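Local coordinates for glutathione S-transferase (Burkholderia glumae, PDB 4ISD), which binds glutathione and probably catalyses its conjugation to electrophilic substrates, at residues 155-166 against 190-201. Sequence-based numbering, arbitrary orientation.
Sequences IDDERYGVFGDW and KVLRYVERQWAR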
ATOM      1  N   ILE A 155      -8.067   0.375 -19.292  1.00 44.89           N
ATOM      2  CA  ILE A 155      -8.998  -0.655 -19.738  1.00 45.35           C
ATOM      3  C   ILE A 155      -9.168  -0.669 -21.255  1.00 45.77           C
ATOM      4  O   ILE A 155      -9.443   0.364 -21.867  1.00 50.09           O
ATOM      5  CB  ILE A 155     -10.368  -0.471 -19.092  1.00 44.94           C
ATOM      6  CG1 ILE A 155     -10.233  -0.532 -17.576  1.00 41.40           C
ATOM      7  CG2 ILE A 155     -11.345  -1.532 -19.607  1.00 45.15           C
ATOM      8  CD1 ILE A 155     -11.427   0.029 -16.828  1.00 46.91           C
ATOM      9  N   ASP A 156      -8.992  -1.840 -21.858  1.00 43.38           N
ATOM     10  CA  ASP A 156      -9.221  -1.998 -23.292  1.00 47.85           C
ATOM     11  C   ASP A 156     -10.014  -3.284 -23.550  1.00 46.76           C
ATOM     12  O   ASP A 156      -9.801  -4.288 -22.876  1.00 42.38           O
ATOM     13  CB  ASP A 156      -7.898  -2.021 -24.063  1.00 56.33           C
ATOM     14  CG  ASP A 156      -8.062  -1.581 -25.517  1.00 76.98           C
ATOM     15  OD1 ASP A 156      -8.756  -0.567 -25.766  1.00 83.55           O
ATOM     16  OD2 ASP A 156      -7.502  -2.247 -26.418  1.00 84.83           O
ATOM     17  N   ASP A 157     -10.930  -3.264 -24.514  1.00 55.80           N
ATOM     18  CA  ASP A 157     -11.714  -4.469 -24.795  1.00 56.57           C
ATOM     19  C   ASP A 157     -10.849  -5.663 -25.232  1.00 57.81           C
ATOM     20  O   ASP A 157     -11.209  -6.810 -24.975  1.00 57.09           O
ATOM     21  CB  ASP A 157     -12.880  -4.191 -25.755  1.00 52.87           C
ATOM     22  CG  ASP A 157     -14.084  -3.571 -25.041  1.00 60.59           C
ATOM     23  OD1 ASP A 157     -14.287  -3.908 -23.860  1.00 71.73           O
ATOM     24  OD2 ASP A 157     -14.821  -2.746 -25.629  1.00 57.28           O
ATOM     25  N   GLU A 158      -9.681  -5.396 -25.815  1.00 60.39           N
ATOM     26  CA  GLU A 158      -8.762  -6.470 -26.205  1.00 65.47           C
ATOM     27  C   GLU A 158      -7.997  -7.120 -25.044  1.00 61.18           C
ATOM     28  O   GLU A 158      -7.316  -8.121 -25.249  1.00 68.38           O
ATOM     29  CB  GLU A 158      -7.745  -5.977 -27.238  1.00 72.82           C
ATOM     30  CG  GLU A 158      -8.330  -5.343 -28.483  1.00 78.97           C
ATOM     31  CD  GLU A 158      -7.264  -5.039 -29.514  1.00 88.84           C
ATOM     32  OE1 GLU A 158      -6.116  -5.501 -29.334  1.00 87.68           O
ATOM     33  OE2 GLU A 158      -7.571  -4.343 -30.506  1.00 96.17           O
ATOM     34  N   ARG A 159      -8.073  -6.553 -23.844  1.00 53.38           N
ATOM     35  CA  ARG A 159      -7.361  -7.129 -22.698  1.00 53.99           C
ATOM     36  C   ARG A 159      -8.329  -7.480 -21.568  1.00 51.79           C
ATOM     37  O   ARG A 159      -9.154  -6.659 -21.171  1.00 55.96           O
ATOM     38  CB  ARG A 159      -6.280  -6.166 -22.157  1.00 52.91           C
ATOM     39  CG  ARG A 159      -5.116  -5.891 -23.102  1.00 51.43           C
ATOM     40  CD  ARG A 159      -4.008  -5.073 -22.440  1.00 49.09           C
ATOM     41  NE  ARG A 159      -4.484  -3.856 -21.778  1.00 47.36           N
ATOM     42  CZ  ARG A 159      -4.801  -2.725 -22.414  1.00 54.48           C
ATOM     43  NH1 ARG A 159      -4.711  -2.654 -23.748  1.00 59.29           N
ATOM     44  NH2 ARG A 159      -5.231  -1.666 -21.720  1.00 41.37           N
ATOM     45  N   TYR A 160      -8.214  -8.686 -21.028  1.00 43.37           N
ATOM     46  CA  TYR A 160      -9.153  -9.122 -20.006  1.00 40.35           C
ATOM     47  C   TYR A 160      -8.994  -8.315 -18.721  1.00 40.51           C
ATOM     48  O   TYR A 160      -9.976  -7.813 -18.165  1.00 33.79           O
ATOM     49  CB  TYR A 160      -8.999 -10.617 -19.729  1.00 38.85           C
ATOM     50  CG  TYR A 160      -9.838 -11.087 -18.567  1.00 39.43           C
ATOM     51  CD1 TYR A 160     -11.163 -11.464 -18.747  1.00 39.50           C
ATOM     52  CD2 TYR A 160      -9.312 -11.140 -17.290  1.00 38.26           C
ATOM     53  CE1 TYR A 160     -11.937 -11.888 -17.683  1.00 34.36           C
ATOM     54  CE2 TYR A 160     -10.072 -11.555 -16.226  1.00 44.78           C
ATOM     55  CZ  TYR A 160     -11.381 -11.931 -16.429  1.00 47.12           C
ATOM     56  OH  TYR A 160     -12.130 -12.351 -15.362  1.00 59.75           O
ATOM     57  N   GLY A 161      -7.754  -8.224 -18.239  1.00 44.97           N
ATOM     58  CA  GLY A 161      -7.414  -7.364 -17.116  1.00 37.14           C
ATOM     59  C   GLY A 161      -6.732  -6.117 -17.656  1.00 41.62           C
ATOM     60  O   GLY A 161      -6.500  -6.014 -18.865  1.00 54.31           O
ATOM     61  N   VAL A 162      -6.424  -5.166 -16.779  1.00 31.96           N
ATOM     62  CA  VAL A 162      -5.721  -3.950 -17.191  1.00 42.84           C
ATOM     63  C   VAL A 162      -4.335  -4.270 -17.763  1.00 47.25           C
ATOM     64  O   VAL A 162      -3.799  -3.522 -18.588  1.00 55.32           O
ATOM     65  CB  VAL A 162      -5.575  -2.903 -16.021  1.00 44.35           C
ATOM     66  CG1 VAL A 162      -6.925  -2.282 -15.656  1.00 40.54           C
ATOM     67  CG2 VAL A 162      -4.929  -3.527 -14.801  1.00 38.16           C
ATOM     68  N   PHE A 163      -3.750  -5.378 -17.329  1.00 38.94           N
ATOM     69  CA  PHE A 163      -2.428  -5.734 -17.823  1.00 47.44           C
ATOM     70  C   PHE A 163      -2.474  -6.923 -18.797  1.00 53.46           C
ATOM     71  O   PHE A 163      -1.453  -7.334 -19.344  1.00 61.33           O
ATOM     72  CB  PHE A 163      -1.462  -5.979 -16.650  1.00 45.27           C
ATOM     73  CG  PHE A 163      -1.394  -4.833 -15.678  1.00 45.46           C
ATOM     74  CD1 PHE A 163      -0.952  -3.580 -16.094  1.00 44.93           C
ATOM     75  CD2 PHE A 163      -1.776  -5.001 -14.350  1.00 43.59           C
ATOM     76  CE1 PHE A 163      -0.897  -2.512 -15.209  1.00 40.31           C
ATOM     77  CE2 PHE A 163      -1.722  -3.927 -13.450  1.00 36.25           C
ATOM     78  CZ  PHE A 163      -1.281  -2.688 -13.883  1.00 36.37           C
ATOM     79  N   GLY A 164      -3.670  -7.449 -19.032  1.00 54.77           N
ATOM     80  CA  GLY A 164      -3.845  -8.618 -19.875  1.00 50.35           C
ATOM     81  C   GLY A 164      -4.393  -9.738 -19.017  1.00 42.83           C
ATOM     82  O   GLY A 164      -5.582  -9.745 -18.692  1.00 36.48           O
ATOM     83  N   ASP A 165      -3.525 -10.668 -18.621  1.00 41.36           N
ATOM     84  CA  ASP A 165      -3.917 -11.690 -17.656  1.00 40.61           C
ATOM     85  C   ASP A 165      -4.430 -11.047 -16.370  1.00 44.60           C
ATOM     86  O   ASP A 165      -3.947  -9.980 -15.945  1.00 48.58           O
ATOM     87  CB  ASP A 165      -2.752 -12.634 -17.346  1.00 42.58           C
ATOM     88  CG  ASP A 165      -2.466 -13.609 -18.480  1.00 57.79           C
ATOM     89  OD1 ASP A 165      -3.403 -13.955 -19.239  1.00 68.83           O
ATOM     90  OD2 ASP A 165      -1.305 -14.031 -18.610  1.00 61.85           O
ATOM     91  N   TRP A 166      -5.426 -11.681 -15.763  1.00 44.44           N
ATOM     92  CA  TRP A 166      -5.968 -11.195 -14.503  1.00 41.67           C
ATOM     93  C   TRP A 166      -4.878 -11.111 -13.439  1.00 48.31           C
ATOM     94  O   TRP A 166      -3.988 -11.959 -13.381  1.00 43.14           O
ATOM     95  CB  TRP A 166      -7.087 -12.110 -14.016  1.00 31.51           C
ATOM     96  CG  TRP A 166      -7.606 -11.747 -12.657  1.00 33.38           C
ATOM     97  CD1 TRP A 166      -8.634 -10.896 -12.372  1.00 38.59           C
ATOM     98  CD2 TRP A 166      -7.133 -12.233 -11.396  1.00 38.37           C
ATOM     99  NE1 TRP A 166      -8.830 -10.816 -11.007  1.00 37.08           N
ATOM    100  CE2 TRP A 166      -7.918 -11.627 -10.392  1.00 38.20           C
ATOM    101  CE3 TRP A 166      -6.115 -13.113 -11.024  1.00 44.94           C
ATOM    102  CZ2 TRP A 166      -7.722 -11.882  -9.046  1.00 40.47           C
ATOM    103  CZ3 TRP A 166      -5.919 -13.359  -9.684  1.00 47.09           C
ATOM    104  CH2 TRP A 166      -6.714 -12.742  -8.711  1.00 47.94           C
ATOM    105  N   LYS A 190     -16.848   0.404 -22.357  1.00 43.79           N
ATOM    106  CA  LYS A 190     -15.694  -0.480 -22.182  1.00 41.34           C
ATOM    107  C   LYS A 190     -15.275  -0.655 -20.721  1.00 46.98           C
ATOM    108  O   LYS A 190     -14.693  -1.686 -20.373  1.00 49.81           O
ATOM    109  CB  LYS A 190     -14.487  -0.018 -22.992  1.00 34.03           C
ATOM    110  CG  LYS A 190     -13.691   1.110 -22.349  1.00 32.05           C
ATOM    111  CD  LYS A 190     -12.413   1.368 -23.137  1.00 30.76           C
ATOM    112  CE  LYS A 190     -11.626   2.540 -22.596  1.00 37.86           C
ATOM    113  NZ  LYS A 190     -10.225   2.483 -23.119  1.00 45.47           N
ATOM    114  N   VAL A 191     -15.551   0.329 -19.862  1.00 42.00           N
ATOM    115  CA  VAL A 191     -15.230   0.132 -18.452  1.00 37.76           C
ATOM    116  C   VAL A 191     -16.371  -0.552 -17.709  1.00 41.76           C
ATOM    117  O   VAL A 191     -16.137  -1.296 -16.760  1.00 50.61           O
ATOM    118  CB  VAL A 191     -14.732   1.420 -17.722  1.00 40.46           C
ATOM    119  CG1 VAL A 191     -14.418   2.535 -18.709  1.00 41.90           C
ATOM    120  CG2 VAL A 191     -15.708   1.862 -16.642  1.00 36.10           C
ATOM    121  N   LEU A 192     -17.599  -0.312 -18.152  1.00 45.41           N
ATOM    122  CA  LEU A 192     -18.742  -1.069 -17.656  1.00 44.87           C
ATOM    123  C   LEU A 192     -18.516  -2.560 -17.884  1.00 44.63           C
ATOM    124  O   LEU A 192     -18.789  -3.379 -17.002  1.00 51.94           O
ATOM    125  CB  LEU A 192     -20.025  -0.635 -18.368  1.00 47.11           C
ATOM    126  CG  LEU A 192     -20.479   0.794 -18.062  1.00 48.11           C
ATOM    127  CD1 LEU A 192     -21.793   1.091 -18.779  1.00 47.66           C
ATOM    128  CD2 LEU A 192     -20.582   1.048 -16.540  1.00 34.05           C
ATOM    129  N   ARG A 193     -18.002  -2.902 -19.065  1.00 32.35           N
ATOM    130  CA  ARG A 193     -17.765  -4.298 -19.421  1.00 34.67           C
ATOM    131  C   ARG A 193     -16.690  -4.918 -18.533  1.00 38.91           C
ATOM    132  O   ARG A 193     -16.875  -6.003 -17.985  1.00 40.31           O
ATOM    133  CB  ARG A 193     -17.389  -4.418 -20.899  1.00 32.48           C
ATOM    134  CG  ARG A 193     -18.591  -4.276 -21.845  1.00 37.11           C
ATOM    135  CD  ARG A 193     -18.228  -4.598 -23.287  1.00 37.48           C
ATOM    136  NE  ARG A 193     -17.570  -3.480 -23.963  1.00 42.50           N
ATOM    137  CZ  ARG A 193     -18.222  -2.487 -24.566  1.00 45.89           C
ATOM    138  NH1 ARG A 193     -19.549  -2.463 -24.561  1.00 46.40           N
ATOM    139  NH2 ARG A 193     -17.556  -1.516 -25.178  1.00 43.12           N
ATOM    140  N   TYR A 194     -15.581  -4.204 -18.392  1.00 36.74           N
ATOM    141  CA  TYR A 194     -14.506  -4.573 -17.488  1.00 35.58           C
ATOM    142  C   TYR A 194     -15.037  -4.890 -16.085  1.00 35.74           C
ATOM    143  O   TYR A 194     -14.791  -5.982 -15.545  1.00 36.73           O
ATOM    144  CB  TYR A 194     -13.484  -3.442 -17.434  1.00 35.79           C
ATOM    145  CG  TYR A 194     -12.398  -3.637 -16.413  1.00 40.56           C
ATOM    146  CD1 TYR A 194     -11.245  -4.342 -16.728  1.00 42.05           C
ATOM    147  CD2 TYR A 194     -12.509  -3.091 -15.141  1.00 38.61           C
ATOM    148  CE1 TYR A 194     -10.241  -4.518 -15.799  1.00 40.80           C
ATOM    149  CE2 TYR A 194     -11.510  -3.255 -14.201  1.00 41.89           C
ATOM    150  CZ  TYR A 194     -10.378  -3.972 -14.536  1.00 44.96           C
ATOM    151  OH  TYR A 194      -9.378  -4.141 -13.607  1.00 47.68           O
ATOM    152  N   VAL A 195     -15.777  -3.953 -15.502  1.00 30.46           N
ATOM    153  CA  VAL A 195     -16.349  -4.173 -14.182  1.00 33.63           C
ATOM    154  C   VAL A 195     -17.198  -5.453 -14.160  1.00 42.21           C
ATOM    155  O   VAL A 195     -17.125  -6.255 -13.222  1.00 44.80           O
ATOM    156  CB  VAL A 195     -17.211  -2.982 -13.764  1.00 30.99           C
ATOM    157  CG1 VAL A 195     -17.898  -3.267 -12.436  1.00 29.34           C
ATOM    158  CG2 VAL A 195     -16.364  -1.711 -13.697  1.00 24.83           C
ATOM    159  N   GLU A 196     -17.987  -5.654 -15.212  1.00 50.87           N
ATOM    160  CA  GLU A 196     -18.887  -6.798 -15.289  1.00 46.19           C
ATOM    161  C   GLU A 196     -18.079  -8.091 -15.369  1.00 37.73           C
ATOM    162  O   GLU A 196     -18.335  -9.050 -14.627  1.00 35.99           O
ATOM    163  CB  GLU A 196     -19.812  -6.665 -16.498  1.00 53.58           C
ATOM    164  CG  GLU A 196     -20.970  -7.672 -16.512  1.00 66.09           C
ATOM    165  CD  GLU A 196     -21.832  -7.581 -17.757  1.00 81.52           C
ATOM    166  OE1 GLU A 196     -21.759  -6.561 -18.478  1.00 85.58           O
ATOM    167  OE2 GLU A 196     -22.595  -8.536 -18.014  1.00 90.12           O
ATOM    168  N   ARG A 197     -17.108  -8.093 -16.277  1.00 34.52           N
ATOM    169  CA  ARG A 197     -16.135  -9.166 -16.473  1.00 36.64           C
ATOM    170  C   ARG A 197     -15.531  -9.594 -15.127  1.00 45.41           C
ATOM    171  O   ARG A 197     -15.566 -10.780 -14.753  1.00 42.93           O
ATOM    172  CB  ARG A 197     -15.022  -8.567 -17.329  1.00 31.34           C
ATOM    173  CG  ARG A 197     -14.359  -9.445 -18.339  1.00 27.20           C
ATOM    174  CD  ARG A 197     -13.233  -8.623 -19.015  1.00 29.92           C
ATOM    175  NE  ARG A 197     -13.743  -7.443 -19.717  1.00 37.55           N
ATOM    176  CZ  ARG A 197     -12.996  -6.422 -20.138  1.00 45.99           C
ATOM    177  NH1 ARG A 197     -11.689  -6.405 -19.904  1.00 39.62           N
ATOM    178  NH2 ARG A 197     -13.563  -5.399 -20.780  1.00 52.53           N
ATOM    179  N   GLN A 198     -14.976  -8.608 -14.417  1.00 45.82           N
ATOM    180  CA  GLN A 198     -14.281  -8.828 -13.150  1.00 34.71           C
ATOM    181  C   GLN A 198     -15.179  -9.321 -12.008  1.00 34.65           C
ATOM    182  O   GLN A 198     -14.741 -10.128 -11.194  1.00 41.39           O
ATOM    183  CB  GLN A 198     -13.523  -7.563 -12.725  1.00 28.90           C
ATOM    184  CG  GLN A 198     -12.387  -7.146 -13.667  1.00 26.57           C
ATOM    185  CD  GLN A 198     -11.395  -8.268 -13.927  1.00 31.34           C
ATOM    186  OE1 GLN A 198     -11.154  -9.099 -13.056  1.00 34.43           O
ATOM    187  NE2 GLN A 198     -10.827  -8.310 -15.138  1.00 35.06           N
ATOM    188  N   TRP A 199     -16.416  -8.831 -11.937  1.00 39.25           N
ATOM    189  CA  TRP A 199     -17.396  -9.346 -10.960  1.00 40.95           C
ATOM    190  C   TRP A 199     -17.871 -10.779 -11.243  1.00 41.39           C
ATOM    191  O   TRP A 199     -18.469 -11.417 -10.373  1.00 51.27           O
ATOM    192  CB  TRP A 199     -18.619  -8.424 -10.870  1.00 36.02           C
ATOM    193  CG  TRP A 199     -18.447  -7.330  -9.884  1.00 50.75           C
ATOM    194  CD1 TRP A 199     -17.986  -6.065 -10.125  1.00 52.73           C
ATOM    195  CD2 TRP A 199     -18.712  -7.402  -8.474  1.00 57.15           C
ATOM    196  NE1 TRP A 199     -17.957  -5.344  -8.948  1.00 54.80           N
ATOM    197  CE2 TRP A 199     -18.399  -6.143  -7.925  1.00 54.88           C
ATOM    198  CE3 TRP A 199     -19.189  -8.410  -7.629  1.00 57.91           C
ATOM    199  CZ2 TRP A 199     -18.554  -5.868  -6.570  1.00 54.89           C
ATOM    200  CZ3 TRP A 199     -19.336  -8.137  -6.296  1.00 55.44           C
ATOM    201  CH2 TRP A 199     -19.015  -6.876  -5.773  1.00 58.12           C
ATOM    202  N   ALA A 200     -17.607 -11.277 -12.452  1.00 29.03           N
ATOM    203  CA  ALA A 200     -18.084 -12.596 -12.881  1.00 34.85           C
ATOM    204  C   ALA A 200     -17.106 -13.747 -12.621  1.00 36.52           C
ATOM    205  O   ALA A 200     -17.425 -14.906 -12.889  1.00 39.59           O
ATOM    206  CB  ALA A 200     -18.491 -12.566 -14.383  1.00 26.33           C
ATOM    207  N   ARG A 201     -15.915 -13.439 -12.118  1.00 39.65           N
ATOM    208  CA  ARG A 201     -14.949 -14.487 -11.786  1.00 37.40           C
ATOM    209  C   ARG A 201     -15.529 -15.401 -10.709  1.00 35.05           C
ATOM    210  O   ARG A 201     -16.188 -14.928  -9.787  1.00 38.67           O
ATOM    211  CB  ARG A 201     -13.611 -13.873 -11.345  1.00 35.13           C
ATOM    212  CG  ARG A 201     -12.923 -13.080 -12.464  1.00 29.78           C
ATOM    213  CD  ARG A 201     -11.508 -12.687 -12.134  1.00 31.13           C
ATOM    214  NE  ARG A 201     -10.663 -13.845 -11.874  1.00 37.77           N
ATOM    215  CZ  ARG A 201      -9.922 -14.456 -12.795  1.00 42.20           C
ATOM    216  NH1 ARG A 201      -9.916 -14.027 -14.050  1.00 41.98           N
ATOM    217  NH2 ARG A 201      -9.185 -15.502 -12.458  1.00 48.45           N
TER
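At W166 the first torsion (chi1 174°) swings the indole away from the backbone N, and R201 bends at chi3 (60°); together these turns lay the R201 guanidinium flat on the indole. The stack is a cation-pi contact, with R201 CZ 3.8 Å from the centroid of the five-membered ring of W166. The same guanidinium gives a hydrogen bond from R201 NH1 to Y160 OH (3.1 Å), and its NH2 forms a salt bridge with E30 of helix 19-31. Q198 OE1 meets the W166 ring at its edge, while Q198 NE2 lies over one face of the Y160 ring.

R197 runs antiparallel to the Y160 side chain, its CG 3.5 Å from Y160 CE1. Its NH1 donates to Y160 O (2.8 Å) from above the carbonyl plane. R197 also joins R193 in a salt-bridge network around D157. R193 NH2 bonds D157 OD2 (3.0 Å) on the syn lone pair.

I155 is buried. Its CG1 sits over one face of the Y194 ring, and Q198 CG covers the opposite face. Y194 OH bonds D170. The extended K190 chain reaches back to I155, and NZ bonds I155 O (2.6 Å) almost in line with the carbonyl; D152 O is a second acceptor.

The loop between helices 139-154 and 168-177 is thus fastened along helix 189-199 and, through R201, at the N-cap of helix 202-212, within the all-helical C-terminal domain of the glutathione S-transferase fold.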